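Local structure of acyltransferase (Actinoplanes teichomyceticus, 4Q38) at residues 247-261 / 321-335. The protein is an acyltransferase that probably moves a long fatty acyl chain, such as decanoyl, from coenzyme A to the amino sugar of the glycopeptide antibiotic teicoplanin. Numbering follows the deposited sequence. Where two conformers were deposited one is given.
Sequences AWGSSWMLDPQLEEY and HLKAGRHWHMRTGFV. With COA (coenzyme A), chain D.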
# COMPACT_ATOMS: atom_id res chain seq x y z
N ALA A 247 19.12 3.08 0.48
CA ALA A 247 17.77 2.62 0.20
C ALA A 247 17.80 1.11 0.13
O ALA A 247 18.72 0.53 -0.48
CB ALA A 247 17.24 3.20 -1.11
N TRP A 248 16.80 0.48 0.75
CA TRP A 248 16.66 -0.96 0.67
C TRP A 248 15.42 -1.32 -0.08
O TRP A 248 14.40 -0.63 -0.01
CB TRP A 248 16.64 -1.58 2.07
CG TRP A 248 17.99 -1.56 2.75
CD1 TRP A 248 18.60 -0.49 3.41
CD2 TRP A 248 18.95 -2.66 2.86
NE1 TRP A 248 19.82 -0.85 3.92
CE2 TRP A 248 20.10 -2.14 3.61
CE3 TRP A 248 18.98 -3.98 2.43
CZ2 TRP A 248 21.20 -2.92 3.91
CZ3 TRP A 248 20.10 -4.76 2.73
CH2 TRP A 248 21.18 -4.24 3.45
N GLY A 249 15.51 -2.40 -0.85
CA GLY A 249 14.35 -2.90 -1.58
C GLY A 249 14.23 -4.40 -1.42
O GLY A 249 15.24 -5.10 -1.39
N SER A 250 13.00 -4.89 -1.26
CA SER A 250 12.72 -6.33 -1.34
C SER A 250 11.63 -6.51 -2.39
O SER A 250 10.57 -5.90 -2.30
CB SER A 250 12.22 -6.89 -0.00
OG SER A 250 13.17 -6.70 1.03
N SER A 251 11.90 -7.33 -3.41
CA SER A 251 10.98 -7.42 -4.53
C SER A 251 11.22 -8.63 -5.41
O SER A 251 12.35 -9.10 -5.55
CB SER A 251 11.07 -6.15 -5.40
OG SER A 251 10.10 -6.17 -6.43
N TRP A 252 10.15 -9.10 -6.04
CA TRP A 252 10.26 -10.05 -7.14
C TRP A 252 11.17 -9.51 -8.24
O TRP A 252 11.80 -10.29 -8.97
CB TRP A 252 8.88 -10.36 -7.69
CG TRP A 252 8.19 -9.16 -8.30
CD1 TRP A 252 7.33 -8.25 -7.67
CD2 TRP A 252 8.29 -8.68 -9.68
NE1 TRP A 252 6.91 -7.28 -8.54
CE2 TRP A 252 7.44 -7.48 -9.76
CE3 TRP A 252 8.98 -9.10 -10.82
CZ2 TRP A 252 7.29 -6.76 -10.94
CZ3 TRP A 252 8.82 -8.36 -12.00
CH2 TRP A 252 8.00 -7.22 -12.05
N MET A 253 11.26 -8.17 -8.33
CA MET A 253 12.03 -7.46 -9.37
C MET A 253 13.52 -7.69 -9.30
O MET A 253 14.24 -7.53 -10.29
CB MET A 253 11.85 -5.95 -9.22
CG MET A 253 10.64 -5.34 -9.87
SD MET A 253 10.79 -3.57 -9.56
CE MET A 253 9.07 -3.16 -9.29
N LEU A 254 13.99 -7.99 -8.10
CA LEU A 254 15.41 -8.14 -7.85
C LEU A 254 15.87 -9.58 -8.07
O LEU A 254 17.04 -9.88 -7.87
CB LEU A 254 15.76 -7.67 -6.44
CG LEU A 254 15.77 -6.14 -6.28
CD1 LEU A 254 16.00 -5.76 -4.81
CD2 LEU A 254 16.83 -5.50 -7.18
N ASP A 255 14.95 -10.47 -8.45
CA ASP A 255 15.28 -11.88 -8.70
C ASP A 255 16.13 -12.02 -9.97
O ASP A 255 15.64 -11.78 -11.06
CB ASP A 255 14.00 -12.69 -8.85
CG ASP A 255 14.26 -14.21 -8.91
OD1 ASP A 255 15.42 -14.64 -9.12
OD2 ASP A 255 13.28 -14.97 -8.74
N PRO A 256 17.40 -12.40 -9.81
CA PRO A 256 18.28 -12.53 -11.00
C PRO A 256 17.82 -13.59 -12.01
O PRO A 256 18.29 -13.60 -13.14
CB PRO A 256 19.63 -12.94 -10.39
CG PRO A 256 19.54 -12.62 -8.94
CD PRO A 256 18.09 -12.78 -8.57
N GLN A 257 16.89 -14.45 -11.61
CA GLN A 257 16.32 -15.43 -12.55
C GLN A 257 15.59 -14.78 -13.73
O GLN A 257 15.39 -15.43 -14.75
CB GLN A 257 15.37 -16.37 -11.84
CG GLN A 257 16.04 -17.33 -10.87
CD GLN A 257 15.01 -18.20 -10.17
OE1 GLN A 257 14.14 -17.69 -9.45
NE2 GLN A 257 15.08 -19.50 -10.39
N LEU A 258 15.18 -13.52 -13.58
CA LEU A 258 14.52 -12.78 -14.65
C LEU A 258 15.42 -12.62 -15.87
O LEU A 258 14.94 -12.46 -16.99
CB LEU A 258 14.09 -11.39 -14.16
CG LEU A 258 12.92 -11.36 -13.19
CD1 LEU A 258 12.84 -9.98 -12.52
CD2 LEU A 258 11.62 -11.71 -13.90
N GLU A 259 16.73 -12.64 -15.64
CA GLU A 259 17.73 -12.47 -16.71
C GLU A 259 17.67 -13.57 -17.77
O GLU A 259 18.05 -13.33 -18.92
CB GLU A 259 19.14 -12.39 -16.10
CG GLU A 259 19.36 -11.14 -15.26
CD GLU A 259 20.38 -11.34 -14.14
OE1 GLU A 259 20.30 -10.56 -13.16
OE2 GLU A 259 21.24 -12.25 -14.23
N GLU A 260 17.16 -14.73 -17.40
CA GLU A 260 16.88 -15.82 -18.34
C GLU A 260 15.84 -15.45 -19.39
O GLU A 260 15.84 -16.01 -20.49
CB GLU A 260 16.39 -17.07 -17.60
CG GLU A 260 17.50 -17.86 -16.92
CD GLU A 260 17.08 -19.27 -16.54
OE1 GLU A 260 17.51 -19.73 -15.47
OE2 GLU A 260 16.32 -19.92 -17.31
N TYR A 261 14.94 -14.53 -19.05
CA TYR A 261 13.73 -14.31 -19.85
C TYR A 261 13.62 -12.92 -20.44
O TYR A 261 13.15 -12.75 -21.56
CB TYR A 261 12.48 -14.60 -19.01
CG TYR A 261 12.46 -15.98 -18.38
CD1 TYR A 261 11.95 -17.07 -19.08
CD2 TYR A 261 12.95 -16.18 -17.09
CE1 TYR A 261 11.93 -18.34 -18.51
CE2 TYR A 261 12.93 -17.44 -16.52
CZ TYR A 261 12.42 -18.51 -17.24
OH TYR A 261 12.40 -19.76 -16.67
N HIS A 321 8.43 -20.12 -16.58
CA HIS A 321 9.23 -20.54 -15.42
C HIS A 321 8.47 -21.45 -14.49
O HIS A 321 8.99 -22.49 -14.06
CB HIS A 321 9.72 -19.30 -14.68
CG HIS A 321 10.87 -19.53 -13.74
ND1 HIS A 321 10.75 -19.44 -12.40
CD2 HIS A 321 12.21 -19.83 -13.99
CE1 HIS A 321 11.95 -19.67 -11.83
NE2 HIS A 321 12.84 -19.91 -12.80
N LEU A 322 7.23 -21.08 -14.17
CA LEU A 322 6.38 -21.88 -13.29
C LEU A 322 5.97 -23.22 -13.92
O LEU A 322 5.97 -24.24 -13.24
CB LEU A 322 5.13 -21.10 -12.85
CG LEU A 322 5.31 -19.93 -11.87
CD1 LEU A 322 4.06 -19.05 -11.84
CD2 LEU A 322 5.65 -20.43 -10.48
N LYS A 323 5.62 -23.20 -15.20
CA LYS A 323 5.27 -24.44 -15.91
C LYS A 323 6.43 -25.44 -15.92
O LYS A 323 6.21 -26.65 -15.90
CB LYS A 323 4.79 -24.16 -17.33
CG LYS A 323 3.34 -23.71 -17.42
CD LYS A 323 2.85 -23.65 -18.86
CE LYS A 323 1.36 -23.34 -18.92
NZ LYS A 323 0.85 -23.30 -20.32
N ALA A 324 7.66 -24.92 -15.94
CA ALA A 324 8.87 -25.74 -15.97
C ALA A 324 9.20 -26.36 -14.61
O ALA A 324 10.19 -27.08 -14.48
CB ALA A 324 10.05 -24.94 -16.50
N GLY A 325 8.37 -26.09 -13.60
CA GLY A 325 8.57 -26.63 -12.26
C GLY A 325 9.50 -25.79 -11.42
O GLY A 325 10.00 -26.25 -10.39
N ARG A 326 9.74 -24.55 -11.84
CA ARG A 326 10.69 -23.68 -11.17
C ARG A 326 9.97 -22.57 -10.37
O ARG A 326 8.76 -22.38 -10.54
CB ARG A 326 11.69 -23.12 -12.18
CG ARG A 326 12.35 -24.22 -13.01
CD ARG A 326 13.13 -23.65 -14.18
NE ARG A 326 14.28 -22.89 -13.71
CZ ARG A 326 15.04 -22.13 -14.49
NH1 ARG A 326 16.06 -21.47 -13.97
NH2 ARG A 326 14.76 -22.02 -15.79
N HIS A 327 10.70 -21.88 -9.50
CA HIS A 327 10.11 -20.93 -8.55
C HIS A 327 10.75 -19.57 -8.59
O HIS A 327 11.96 -19.44 -8.83
CB HIS A 327 10.13 -21.47 -7.13
CG HIS A 327 9.35 -22.76 -6.96
ND1 HIS A 327 9.93 -23.92 -6.59
CD2 HIS A 327 8.00 -23.03 -7.13
CE1 HIS A 327 9.00 -24.89 -6.53
NE2 HIS A 327 7.81 -24.35 -6.87
N TRP A 328 9.93 -18.55 -8.34
CA TRP A 328 10.36 -17.15 -8.28
C TRP A 328 10.61 -16.76 -6.85
O TRP A 328 9.92 -17.23 -5.95
CB TRP A 328 9.31 -16.25 -8.89
CG TRP A 328 9.10 -16.43 -10.38
CD1 TRP A 328 8.03 -17.06 -11.02
CD2 TRP A 328 9.98 -15.98 -11.46
NE1 TRP A 328 8.19 -17.02 -12.39
CE2 TRP A 328 9.34 -16.38 -12.72
CE3 TRP A 328 11.19 -15.29 -11.52
CZ2 TRP A 328 9.90 -16.10 -13.96
CZ3 TRP A 328 11.76 -15.03 -12.77
CH2 TRP A 328 11.12 -15.42 -13.96
N HIS A 329 11.61 -15.90 -6.63
CA HIS A 329 12.00 -15.52 -5.27
C HIS A 329 12.09 -14.04 -5.10
O HIS A 329 12.65 -13.33 -5.94
CB HIS A 329 13.34 -16.14 -4.90
CG HIS A 329 13.45 -17.61 -5.24
ND1 HIS A 329 12.62 -18.54 -4.71
CD2 HIS A 329 14.32 -18.29 -6.09
CE1 HIS A 329 12.94 -19.75 -5.20
NE2 HIS A 329 13.98 -19.60 -6.04
N MET A 330 11.54 -13.55 -3.99
CA MET A 330 11.78 -12.18 -3.56
C MET A 330 13.24 -12.05 -3.18
O MET A 330 13.77 -12.89 -2.46
CB MET A 330 10.92 -11.83 -2.35
CG MET A 330 11.01 -10.36 -1.95
SD MET A 330 10.15 -9.99 -0.40
CE MET A 330 11.33 -10.61 0.80
N ARG A 331 13.90 -11.01 -3.67
CA ARG A 331 15.29 -10.78 -3.27
C ARG A 331 15.40 -9.40 -2.63
O ARG A 331 14.57 -8.53 -2.90
CB ARG A 331 16.26 -10.93 -4.44
CG ARG A 331 16.26 -12.32 -5.10
CD ARG A 331 16.72 -13.44 -4.18
NE ARG A 331 18.06 -13.24 -3.63
CZ ARG A 331 19.20 -13.59 -4.24
NH1 ARG A 331 19.18 -14.17 -5.43
NH2 ARG A 331 20.35 -13.36 -3.65
N THR A 332 16.41 -9.24 -1.79
CA THR A 332 16.60 -8.03 -1.02
C THR A 332 17.98 -7.45 -1.34
O THR A 332 18.96 -8.19 -1.44
CB THR A 332 16.46 -8.31 0.49
OG1 THR A 332 15.10 -8.65 0.77
CG2 THR A 332 16.86 -7.12 1.34
N GLY A 333 18.03 -6.14 -1.51
CA GLY A 333 19.28 -5.47 -1.79
C GLY A 333 19.23 -4.01 -1.41
O GLY A 333 18.21 -3.53 -0.89
N PHE A 334 20.33 -3.31 -1.68
CA PHE A 334 20.44 -1.89 -1.38
C PHE A 334 21.11 -1.12 -2.51
O PHE A 334 21.82 -1.70 -3.35
CB PHE A 334 21.21 -1.67 -0.07
CG PHE A 334 22.70 -1.92 -0.19
CD1 PHE A 334 23.57 -0.91 -0.59
CD2 PHE A 334 23.23 -3.17 0.10
CE1 PHE A 334 24.94 -1.14 -0.71
CE2 PHE A 334 24.60 -3.42 -0.01
CZ PHE A 334 25.46 -2.40 -0.41
N VAL A 335 20.88 0.19 -2.51
CA VAL A 335 21.64 1.14 -3.30
C VAL A 335 21.93 2.34 -2.39
O VAL A 335 21.08 2.76 -1.63
CB VAL A 335 20.89 1.60 -4.58
CG1 VAL A 335 20.87 0.50 -5.63
CG2 VAL A 335 19.46 2.05 -4.26
N1A COA D . 2.71 -6.85 -15.78
C2A COA D . 2.78 -7.26 -17.06
N3A COA D . 3.81 -6.97 -17.88
C4A COA D . 4.85 -6.22 -17.42
C5A COA D . 4.84 -5.73 -16.03
C6A COA D . 3.67 -6.09 -15.20
N6A COA D . 3.57 -5.71 -13.90
N7A COA D . 5.98 -5.03 -15.87
C8A COA D . 6.66 -5.07 -17.04
N9A COA D . 5.97 -5.76 -17.97
C1B COA D . 6.40 -6.04 -19.36
C2B COA D . 6.76 -4.79 -20.15
O2B COA D . 5.60 -4.24 -20.78
C3B COA D . 7.79 -5.31 -21.12
O3B COA D . 7.11 -6.04 -22.15
P3B COA D . 7.74 -6.34 -23.61
O7A COA D . 7.65 -5.00 -24.29
O8A COA D . 6.84 -7.43 -24.12
O9A COA D . 9.15 -6.81 -23.36
C4B COA D . 8.56 -6.32 -20.27
O4B COA D . 7.60 -6.81 -19.32
C5B COA D . 9.78 -5.75 -19.56
O5B COA D . 9.38 -4.72 -18.64
P1A COA D . 10.42 -3.74 -17.92
O1A COA D . 10.91 -2.66 -18.85
O2A COA D . 11.42 -4.61 -17.21
O3A COA D . 9.49 -3.06 -16.78
P2A COA D . 8.58 -1.74 -16.97
O4A COA D . 9.41 -0.52 -16.68
O5A COA D . 7.80 -1.79 -18.26
O6A COA D . 7.52 -1.97 -15.77
CBP COA D . 6.85 -1.68 -13.42
CCP COA D . 7.97 -2.00 -14.42
CDP COA D . 7.48 -1.81 -12.05
CEP COA D . 6.39 -0.25 -13.66
CAP COA D . 5.67 -2.66 -13.59
OAP COA D . 6.15 -4.01 -13.50
C9P COA D . 4.52 -2.52 -12.62
O9P COA D . 3.71 -1.61 -12.75
N8P COA D . 4.41 -3.43 -11.65
C7P COA D . 3.45 -3.31 -10.56
C6P COA D . 4.08 -2.62 -9.35
C5P COA D . 5.20 -3.46 -8.77
O5P COA D . 5.41 -4.60 -9.18
N4P COA D . 5.93 -2.89 -7.81
C3P COA D . 6.87 -3.64 -6.99
C2P COA D . 6.20 -4.46 -5.90
S1P COA D . 7.45 -5.37 -4.92
O HOH W 1 16.94 -15.79 -7.04
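Two neighbouring antiparallel strands of the GNAT-like domain, 247-251 and 331-335, pair beside the acyl-donor pocket, and the 3-10 turns after the first strand pack against the helix end and loop that lead into the second. A247, G249 and S251 form hydrogen-bonded pairs with V335, G333 and R331. In the non-hydrogen-bonded pairs between them, S250 OG and T332 OG1 share a hydrogen bond of 2.8 Å, and in the W248 conformer described F334 CB sits over the centre of one face of the W248 six-membered ring, 3.9 Å from its centroid, a CH-pi contact. T332 CG2 lies at the edge of the same indole.

Past S251 the 247-261 segment turns away, but S251 O still takes both R331 N and L254 N, from opposite faces of its carbonyl plane. A chi1 of -175° swings S251 OG beside the carbonyl carbon, where it accepts from M253 N in an ST turn. S251 OG also lies 3.2 Å from the coenzyme A sulfur S1P. W252 turns its indole from the partner strand to the cofactor, where W252 NE1 donates to the amide oxygen O5P over 3.1 Å.

The next turn is tied down by D255. Its OD1 receives Q257 N in an Asx turn, while D255 OD2 receives H329 N at 2.8 Å, met from above the carboxylate plane. A water links OD1 to R331 NH1; the NE of that arginine is in a salt bridge with D279. Further on, L258 CD2 reaches W328 CZ3 at 3.5 Å, and Y261 and H321 complete an aromatic cluster with this indole. At the outer end R326 and E260 form a two-bonded, end-on salt bridge, R326 NH1 to E260 OE1 at 2.7 Å and NH2 to OE2, on the syn sides but somewhat out of the carboxylate plane.

D255 thus shapes its turn through OD1 and joins it to H329 through OD2; with the salt bridge and aromatic cluster, this ties the chain leaving the cofactor-binding turn to 321-335.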